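Local coordinates for teichoic acid biosynthesis protein F (Staphylococcus epidermidis, PDB 3L7I) that belongs to the teichoic acid biosynthesis proteins, involved in building bacterial cell walls, and carries a domain of the GT-B clan, at residues Thr446-Asp454 against Tyr647-Tyr658; Tyr524-Leu534 against Tyr606-Ile615. All coordinates share one frame; numbering follows the deposited sequence.

In the fold
From the start of the modelled part, the chain builds a parallel sheet that includes strand 438-441, and the loop after that strand supplies Thr446-Asp454. It goes on into the second parallel sheet, where Tyr524-Leu534, mostly on helix 522-531, precedes strand 539-543. Interaction 2 closes the shorter loop when Tyr606-Ile615, holding helix 609-614, returns to that helix, so it joins two helices of the half built on the second sheet. Interaction 1 closes last and encloses it: Tyr647-Tyr658, between strands 637-640 and 666-667, reaches back to Thr446-Asp454 and ties the two sheet-bearing halves together. The contacts do not touch; their centres lie about 31 Å apart.

Interaction 1: Thr446-Asp454 against Tyr647-Tyr658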
# COMPACT_ATOMS: atom_id res chain seq x y z
N THR A 446 -31.96 -39.69 -0.46
CA THR A 446 -31.25 -40.94 -0.35
C THR A 446 -30.40 -41.14 -1.58
O THR A 446 -30.91 -41.08 -2.70
CB THR A 446 -32.21 -42.15 -0.24
OG1 THR A 446 -32.93 -42.12 1.00
CG2 THR A 446 -31.43 -43.44 -0.33
N PRO A 447 -29.08 -41.37 -1.40
CA PRO A 447 -28.21 -41.42 -2.58
C PRO A 447 -28.39 -42.73 -3.32
O PRO A 447 -28.58 -43.78 -2.70
CB PRO A 447 -26.80 -41.35 -1.99
CG PRO A 447 -26.98 -40.94 -0.58
CD PRO A 447 -28.31 -41.48 -0.16
N LEU A 448 -28.38 -42.66 -4.64
CA LEU A 448 -28.29 -43.83 -5.49
C LEU A 448 -26.93 -43.77 -6.17
O LEU A 448 -26.25 -44.79 -6.30
CB LEU A 448 -29.40 -43.83 -6.53
CG LEU A 448 -29.20 -44.76 -7.71
CD1 LEU A 448 -29.72 -46.13 -7.36
CD2 LEU A 448 -29.89 -44.22 -8.95
N LYS A 449 -26.53 -42.58 -6.59
CA LYS A 449 -25.23 -42.40 -7.21
C LYS A 449 -24.14 -42.04 -6.17
O LYS A 449 -24.40 -41.32 -5.21
CB LYS A 449 -25.31 -41.30 -8.30
CG LYS A 449 -26.19 -41.64 -9.51
CD LYS A 449 -26.75 -40.37 -10.20
CE LYS A 449 -27.51 -40.66 -11.52
NZ LYS A 449 -26.61 -40.64 -12.75
N ARG A 450 -22.93 -42.55 -6.37
CA ARG A 450 -21.82 -42.24 -5.49
C ARG A 450 -21.47 -40.75 -5.51
O ARG A 450 -21.41 -40.15 -6.59
CB ARG A 450 -20.58 -43.06 -5.87
CG ARG A 450 -20.78 -44.55 -5.84
CD ARG A 450 -19.49 -45.29 -6.19
NE ARG A 450 -18.59 -45.42 -5.03
CZ ARG A 450 -18.62 -46.44 -4.17
NH1 ARG A 450 -19.50 -47.44 -4.33
NH2 ARG A 450 -17.77 -46.46 -3.15
N LEU A 451 -21.22 -40.18 -4.34
CA LEU A 451 -20.89 -38.74 -4.23
C LEU A 451 -19.79 -38.43 -3.22
O LEU A 451 -19.54 -39.20 -2.30
CB LEU A 451 -22.13 -37.91 -3.86
CG LEU A 451 -23.13 -38.40 -2.81
CD1 LEU A 451 -22.55 -39.45 -1.89
CD2 LEU A 451 -23.65 -37.23 -2.03
N ALA A 452 -19.17 -37.26 -3.39
CA ALA A 452 -18.19 -36.76 -2.42
C ALA A 452 -16.97 -37.70 -2.28
O ALA A 452 -16.30 -37.98 -3.27
CB ALA A 452 -18.86 -36.51 -1.08
N ASN A 453 -16.69 -38.16 -1.07
CA ASN A 453 -15.52 -39.02 -0.85
C ASN A 453 -15.50 -40.26 -1.77
O ASN A 453 -14.43 -40.78 -2.15
CB ASN A 453 -15.50 -39.48 0.60
CG ASN A 453 -14.10 -39.69 1.12
OD1 ASN A 453 -13.12 -39.40 0.43
ND2 ASN A 453 -14.00 -40.18 2.35
N ASP A 454 -16.69 -40.70 -2.16
CA ASP A 454 -16.88 -42.00 -2.77
C ASP A 454 -16.71 -41.99 -4.27
O ASP A 454 -16.59 -43.05 -4.88
CB ASP A 454 -18.24 -42.58 -2.39
CG ASP A 454 -18.30 -42.99 -0.93
OD1 ASP A 454 -17.24 -42.86 -0.26
OD2 ASP A 454 -19.37 -43.44 -0.44
N TYR A 647 -24.73 -47.03 -19.42
CA TYR A 647 -24.41 -46.86 -17.99
C TYR A 647 -23.58 -47.99 -17.35
O TYR A 647 -23.97 -48.54 -16.32
CB TYR A 647 -25.69 -46.66 -17.18
CG TYR A 647 -25.96 -45.25 -16.72
CD1 TYR A 647 -26.19 -44.22 -17.63
CD2 TYR A 647 -26.04 -44.94 -15.36
CE1 TYR A 647 -26.47 -42.92 -17.20
CE2 TYR A 647 -26.31 -43.65 -14.92
CZ TYR A 647 -26.53 -42.64 -15.84
OH TYR A 647 -26.80 -41.36 -15.41
N ASP A 648 -22.45 -48.32 -17.97
CA ASP A 648 -21.35 -49.04 -17.30
C ASP A 648 -21.44 -50.56 -17.16
O ASP A 648 -20.76 -51.14 -16.31
CB ASP A 648 -21.07 -48.43 -15.93
CG ASP A 648 -20.29 -47.14 -16.02
OD1 ASP A 648 -19.26 -47.13 -16.72
OD2 ASP A 648 -20.72 -46.14 -15.39
N LYS A 649 -22.26 -51.20 -18.00
CA LYS A 649 -22.34 -52.66 -17.99
C LYS A 649 -22.84 -53.20 -16.64
O LYS A 649 -24.04 -53.44 -16.47
CB LYS A 649 -20.99 -53.28 -18.39
CG LYS A 649 -20.22 -52.46 -19.42
CD LYS A 649 -19.41 -53.31 -20.38
CE LYS A 649 -18.90 -52.47 -21.55
NZ LYS A 649 -18.78 -53.26 -22.80
N GLY A 650 -21.92 -53.38 -15.69
CA GLY A 650 -22.29 -53.82 -14.35
C GLY A 650 -22.10 -52.74 -13.29
O GLY A 650 -21.79 -53.04 -12.14
N LEU A 651 -22.30 -51.49 -13.70
CA LEU A 651 -22.03 -50.30 -12.88
C LEU A 651 -22.28 -50.46 -11.37
O LEU A 651 -23.42 -50.59 -10.92
CB LEU A 651 -22.79 -49.08 -13.42
CG LEU A 651 -22.88 -47.81 -12.57
CD1 LEU A 651 -22.76 -46.54 -13.39
CD2 LEU A 651 -24.18 -47.82 -11.79
N ARG A 652 -21.19 -50.45 -10.61
CA ARG A 652 -21.26 -50.46 -9.16
C ARG A 652 -21.02 -49.04 -8.66
O ARG A 652 -20.76 -48.81 -7.48
CB ARG A 652 -20.22 -51.42 -8.58
CG ARG A 652 -20.29 -52.81 -9.19
CD ARG A 652 -18.96 -53.55 -9.05
NE ARG A 652 -18.90 -54.70 -9.94
CZ ARG A 652 -17.90 -55.58 -9.96
NH1 ARG A 652 -16.88 -55.44 -9.12
NH2 ARG A 652 -17.92 -56.60 -10.81
N GLY A 653 -21.11 -48.09 -9.58
CA GLY A 653 -21.13 -46.68 -9.23
C GLY A 653 -22.50 -46.31 -8.68
O GLY A 653 -22.91 -45.15 -8.72
N PHE A 654 -23.20 -47.34 -8.20
CA PHE A 654 -24.45 -47.22 -7.47
C PHE A 654 -24.25 -47.93 -6.14
O PHE A 654 -23.54 -48.93 -6.07
CB PHE A 654 -25.56 -47.95 -8.23
CG PHE A 654 -26.18 -47.15 -9.34
CD1 PHE A 654 -25.67 -45.91 -9.70
CD2 PHE A 654 -27.26 -47.65 -10.04
CE1 PHE A 654 -26.25 -45.18 -10.73
CE2 PHE A 654 -27.84 -46.94 -11.07
CZ PHE A 654 -27.33 -45.69 -11.41
N TYR A 655 -24.86 -47.42 -5.08
CA TYR A 655 -24.68 -48.02 -3.77
C TYR A 655 -25.52 -49.26 -3.65
O TYR A 655 -25.17 -50.20 -2.92
CB TYR A 655 -25.05 -47.07 -2.66
CG TYR A 655 -24.12 -45.89 -2.51
CD1 TYR A 655 -22.83 -46.04 -2.01
CD2 TYR A 655 -24.56 -44.60 -2.83
CE1 TYR A 655 -22.00 -44.95 -1.85
CE2 TYR A 655 -23.73 -43.52 -2.67
CZ TYR A 655 -22.46 -43.71 -2.19
OH TYR A 655 -21.67 -42.60 -2.05
N MET A 656 -26.65 -49.27 -4.35
CA MET A 656 -27.53 -50.42 -4.26
C MET A 656 -27.42 -51.33 -5.48
O MET A 656 -26.85 -50.97 -6.51
CB MET A 656 -28.96 -49.97 -4.06
CG MET A 656 -29.46 -49.07 -5.15
SD MET A 656 -31.18 -49.47 -5.48
CE MET A 656 -31.81 -49.63 -3.82
N ASN A 657 -27.96 -52.53 -5.34
CA ASN A 657 -27.95 -53.46 -6.45
C ASN A 657 -29.17 -53.25 -7.34
O ASN A 657 -30.21 -53.90 -7.18
CB ASN A 657 -27.83 -54.89 -5.97
CG ASN A 657 -27.39 -55.82 -7.08
OD1 ASN A 657 -27.68 -55.56 -8.25
ND2 ASN A 657 -26.68 -56.88 -6.72
N TYR A 658 -29.02 -52.32 -8.28
CA TYR A 658 -30.07 -51.88 -9.19
C TYR A 658 -30.77 -53.00 -9.95
O TYR A 658 -31.99 -52.98 -10.14
CB TYR A 658 -29.47 -50.93 -10.21
CG TYR A 658 -30.45 -50.17 -11.06
CD1 TYR A 658 -30.88 -48.91 -10.69
CD2 TYR A 658 -30.91 -50.69 -12.26
CE1 TYR A 658 -31.76 -48.20 -11.47
CE2 TYR A 658 -31.80 -49.99 -13.06
CZ TYR A 658 -32.22 -48.73 -12.65
OH TYR A 658 -33.10 -48.00 -13.43
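Leu448 stands over one face of the Phe654 ring: its CG lies 4.0 Å from the ring centroid and almost exactly on the ring normal, a CH-pi contact. With CG anti to the backbone N (chi1 163°), the leucine reaches back to this ring although its CB sets off away from the 647-658 loop. Leu651 lies on the other face in the model, though its exact placement is doubtful. Leu448 CD1 branches off to Met656 CG at 3.7 Å.

The backbones meet at a single bridge, Lys449 with Phe654, and Tyr655 N donates to Leu448 O at 3.2 Å. Beyond it the Tyr655 ring runs along the other loop. Arg450 CG lies over one face, offset toward the rim, while Pro447 CB packs 3.8 Å from Tyr655 CE2. At the far end the Tyr655 hydroxyl donates to Asp454 OD2 at 2.9 Å, meeting the anti side of a carboxylate turned 64° from the ring, and takes a weak bond from Leu451 N. The Arg450 guanidinium is steadied in its own plane by NE bonding to Asp454 O at 3.1 Å.

On the exposed side, Lys449 bends at its last torsion (chi4 -90°) and brings NZ to the edge of the Tyr647 ring, 2.8 Å from OH; a sulfate ion is bound close to this lysine. Helix 487-496 touches Tyr655 and helix 626-630 touches Leu448 and Met656. Two irregular loops from different parallel sheets thus meet in a two-domain GT-B fold, bridging its halves.

Interaction 2: Tyr524-Leu534 against Tyr606-Ile615; sequences YLDEIRTHLNL and YNDVSELFLI
Ile615 fills the middle of this contact, resting against Ile528, Leu532 and Leu534 of the other helix and the turn after it. Its two branches divide the work: CG2 lies 3.8 Å from Ile528 CG2, and CD1 reaches 3.6 Å from Leu532 CD1. Arg529 adds its aliphatic CG on the CG2 side. Leu532 also meets Leu612 CD2, while Leu525 CD2 packs on Leu614 CB at 3.8 Å. The short helical segments cross steeply, at -103° with a closest axis approach of 9.9 Å, and the contact continues past them into Tyr606, Leu532 and Leu534.

Beside this apolar core, Glu611 extends between two tyrosines. Tyr524, its CG anti to the backbone N (chi1 -180°), brings OH 2.7 Å from Glu611 OE2, on the anti side of a carboxylate nearly perpendicular to the ring. Tyr606 OH donates to the other oxygen, OE1, also at 2.7 Å. Ile528 CD1 covers the Tyr524 ring over its centre and touches Glu611 CB, so the aliphatic part of the acid is packed too.

Contacts thin out toward the exposed His531. Its CD2 approaches Tyr606 CE2 at 3.6 Å, but the rings meet rim to rim with planes 57° apart, and neither covers the other.

At the start of helix 609-614, Asp608 OD2 caps Glu611 N. With one tyrosine hydroxyl donating to each oxygen, the carboxylate of Glu611 is held in a fixed rotation at the margin of the core, and the two bonds would probably stabilise its negative charge.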
# COMPACT_ATOMS: atom_id res chain seq x y z
N TYR A 524 -57.04 -31.50 0.03
CA TYR A 524 -55.69 -31.09 -0.35
C TYR A 524 -55.32 -31.67 -1.71
O TYR A 524 -54.73 -30.99 -2.55
CB TYR A 524 -54.71 -31.57 0.73
CG TYR A 524 -53.26 -31.24 0.51
CD1 TYR A 524 -52.85 -29.96 0.16
CD2 TYR A 524 -52.28 -32.21 0.71
CE1 TYR A 524 -51.51 -29.66 -0.02
CE2 TYR A 524 -50.94 -31.92 0.53
CZ TYR A 524 -50.56 -30.64 0.17
OH TYR A 524 -49.22 -30.36 -0.00
N LEU A 525 -55.68 -32.93 -1.94
CA LEU A 525 -55.38 -33.56 -3.22
C LEU A 525 -56.12 -32.83 -4.34
O LEU A 525 -55.62 -32.71 -5.46
CB LEU A 525 -55.71 -35.06 -3.20
CG LEU A 525 -54.90 -35.87 -2.18
CD1 LEU A 525 -55.19 -37.35 -2.28
CD2 LEU A 525 -53.42 -35.61 -2.36
N ASP A 526 -57.30 -32.31 -4.01
CA ASP A 526 -58.12 -31.60 -4.98
C ASP A 526 -57.53 -30.27 -5.39
O ASP A 526 -57.57 -29.91 -6.56
CB ASP A 526 -59.55 -31.43 -4.47
CG ASP A 526 -60.38 -32.68 -4.65
OD1 ASP A 526 -61.64 -32.60 -4.55
OD2 ASP A 526 -59.75 -33.73 -4.93
N GLU A 527 -57.00 -29.52 -4.42
CA GLU A 527 -56.33 -28.26 -4.74
C GLU A 527 -55.26 -28.53 -5.80
O GLU A 527 -55.29 -27.98 -6.90
CB GLU A 527 -55.63 -27.67 -3.52
CG GLU A 527 -56.52 -26.98 -2.51
CD GLU A 527 -55.73 -26.51 -1.28
OE1 GLU A 527 -54.49 -26.35 -1.39
OE2 GLU A 527 -56.36 -26.30 -0.20
N ILE A 528 -54.33 -29.40 -5.43
CA ILE A 528 -53.20 -29.76 -6.27
C ILE A 528 -53.69 -30.17 -7.65
O ILE A 528 -53.11 -29.77 -8.67
CB ILE A 528 -52.44 -30.92 -5.65
CG1 ILE A 528 -52.04 -30.57 -4.21
CG2 ILE A 528 -51.24 -31.28 -6.49
CD1 ILE A 528 -51.38 -31.70 -3.45
N ARG A 529 -54.76 -30.94 -7.68
CA ARG A 529 -55.25 -31.46 -8.94
C ARG A 529 -55.87 -30.38 -9.80
O ARG A 529 -55.56 -30.29 -10.99
CB ARG A 529 -56.24 -32.61 -8.73
CG ARG A 529 -55.59 -33.91 -8.34
CD ARG A 529 -56.62 -34.99 -8.15
NE ARG A 529 -57.39 -35.21 -9.37
CZ ARG A 529 -57.09 -36.15 -10.28
NH1 ARG A 529 -56.03 -36.94 -10.10
NH2 ARG A 529 -57.85 -36.29 -11.35
N THR A 530 -56.74 -29.55 -9.23
CA THR A 530 -57.41 -28.54 -10.04
C THR A 530 -56.47 -27.38 -10.37
O THR A 530 -56.68 -26.68 -11.36
CB THR A 530 -58.75 -28.04 -9.43
OG1 THR A 530 -58.50 -27.37 -8.20
CG2 THR A 530 -59.71 -29.20 -9.21
N HIS A 531 -55.42 -27.22 -9.57
CA HIS A 531 -54.40 -26.24 -9.87
C HIS A 531 -53.68 -26.61 -11.18
O HIS A 531 -53.45 -25.74 -12.02
CB HIS A 531 -53.40 -26.11 -8.73
CG HIS A 531 -52.31 -25.12 -8.99
ND1 HIS A 531 -52.53 -23.76 -9.03
CD2 HIS A 531 -50.98 -25.30 -9.22
CE1 HIS A 531 -51.39 -23.14 -9.28
NE2 HIS A 531 -50.43 -24.05 -9.40
N LEU A 532 -53.36 -27.89 -11.35
CA LEU A 532 -52.79 -28.39 -12.61
C LEU A 532 -53.81 -28.56 -13.77
O LEU A 532 -53.42 -28.96 -14.87
CB LEU A 532 -52.04 -29.70 -12.38
CG LEU A 532 -50.83 -29.63 -11.46
CD1 LEU A 532 -50.47 -31.00 -10.89
CD2 LEU A 532 -49.62 -29.00 -12.14
N ASN A 533 -55.08 -28.26 -13.51
CA ASN A 533 -56.16 -28.38 -14.51
C ASN A 533 -56.33 -29.78 -15.06
O ASN A 533 -56.61 -29.98 -16.24
CB ASN A 533 -55.97 -27.38 -15.63
CG ASN A 533 -55.75 -25.98 -15.12
OD1 ASN A 533 -56.68 -25.31 -14.63
ND2 ASN A 533 -54.50 -25.51 -15.20
N LEU A 534 -56.17 -30.76 -14.18
CA LEU A 534 -56.25 -32.15 -14.56
C LEU A 534 -57.70 -32.63 -14.70
O LEU A 534 -58.53 -32.36 -13.83
CB LEU A 534 -55.50 -32.99 -13.53
CG LEU A 534 -54.01 -32.65 -13.43
CD1 LEU A 534 -53.32 -33.46 -12.35
CD2 LEU A 534 -53.38 -32.91 -14.76
N TYR A 606 -43.14 -26.87 -11.53
CA TYR A 606 -44.02 -26.87 -10.36
C TYR A 606 -43.20 -26.71 -9.07
O TYR A 606 -42.21 -27.40 -8.89
CB TYR A 606 -44.84 -28.16 -10.36
CG TYR A 606 -45.97 -28.17 -9.36
CD1 TYR A 606 -45.86 -28.85 -8.15
CD2 TYR A 606 -47.16 -27.50 -9.63
CE1 TYR A 606 -46.90 -28.86 -7.24
CE2 TYR A 606 -48.20 -27.49 -8.73
CZ TYR A 606 -48.07 -28.17 -7.53
OH TYR A 606 -49.12 -28.15 -6.64
N ASN A 607 -43.60 -25.80 -8.19
CA ASN A 607 -42.79 -25.48 -7.00
C ASN A 607 -42.45 -26.70 -6.16
O ASN A 607 -41.34 -26.85 -5.67
CB ASN A 607 -43.50 -24.47 -6.11
CG ASN A 607 -44.20 -23.36 -6.90
OD1 ASN A 607 -44.00 -23.22 -8.11
ND2 ASN A 607 -45.03 -22.57 -6.21
N ASP A 608 -43.43 -27.59 -6.02
CA ASP A 608 -43.38 -28.61 -4.98
C ASP A 608 -43.55 -30.08 -5.46
O ASP A 608 -44.61 -30.51 -5.92
CB ASP A 608 -44.39 -28.25 -3.88
CG ASP A 608 -44.17 -29.02 -2.61
OD1 ASP A 608 -44.03 -28.37 -1.55
OD2 ASP A 608 -44.13 -30.27 -2.68
N VAL A 609 -42.49 -30.86 -5.31
CA VAL A 609 -42.46 -32.15 -5.94
C VAL A 609 -43.20 -33.21 -5.12
O VAL A 609 -43.65 -34.24 -5.68
CB VAL A 609 -41.00 -32.57 -6.21
CG1 VAL A 609 -40.38 -33.15 -4.96
CG2 VAL A 609 -40.96 -33.60 -7.32
N SER A 610 -43.35 -32.98 -3.82
CA SER A 610 -44.00 -33.97 -2.96
C SER A 610 -45.49 -33.98 -3.25
O SER A 610 -46.15 -35.02 -3.18
CB SER A 610 -43.77 -33.63 -1.49
OG SER A 610 -42.67 -32.76 -1.37
N GLU A 611 -46.01 -32.80 -3.56
CA GLU A 611 -47.39 -32.69 -3.99
C GLU A 611 -47.60 -33.45 -5.29
O GLU A 611 -48.62 -34.12 -5.45
CB GLU A 611 -47.80 -31.22 -4.13
CG GLU A 611 -47.77 -30.47 -2.80
CD GLU A 611 -48.28 -29.06 -2.90
OE1 GLU A 611 -48.42 -28.56 -4.04
OE2 GLU A 611 -48.55 -28.45 -1.84
N LEU A 612 -46.65 -33.38 -6.21
CA LEU A 612 -46.80 -34.14 -7.43
C LEU A 612 -46.84 -35.66 -7.13
O LEU A 612 -47.61 -36.41 -7.75
CB LEU A 612 -45.73 -33.78 -8.46
CG LEU A 612 -45.87 -32.37 -9.05
CD1 LEU A 612 -44.73 -32.02 -10.01
CD2 LEU A 612 -47.21 -32.23 -9.73
N PHE A 613 -46.06 -36.12 -6.15
CA PHE A 613 -46.14 -37.54 -5.80
C PHE A 613 -47.52 -37.88 -5.27
O PHE A 613 -48.13 -38.87 -5.70
CB PHE A 613 -45.08 -37.96 -4.77
CG PHE A 613 -43.68 -37.85 -5.25
CD1 PHE A 613 -43.36 -38.14 -6.56
CD2 PHE A 613 -42.68 -37.45 -4.39
CE1 PHE A 613 -42.06 -38.02 -7.01
CE2 PHE A 613 -41.38 -37.34 -4.83
CZ PHE A 613 -41.07 -37.63 -6.15
N LEU A 614 -48.00 -37.07 -4.34
CA LEU A 614 -49.27 -37.33 -3.66
C LEU A 614 -50.39 -37.63 -4.64
O LEU A 614 -51.18 -38.54 -4.44
CB LEU A 614 -49.68 -36.14 -2.79
CG LEU A 614 -49.09 -36.09 -1.39
CD1 LEU A 614 -49.87 -35.11 -0.54
CD2 LEU A 614 -49.11 -37.47 -0.74
N ILE A 615 -50.45 -36.88 -5.73
CA ILE A 615 -51.50 -37.12 -6.70
C ILE A 615 -51.13 -38.14 -7.79
O ILE A 615 -51.87 -38.30 -8.76
CB ILE A 615 -52.01 -35.81 -7.35
CG1 ILE A 615 -50.93 -35.22 -8.27
CG2 ILE A 615 -52.49 -34.82 -6.28
CD1 ILE A 615 -51.40 -34.04 -9.10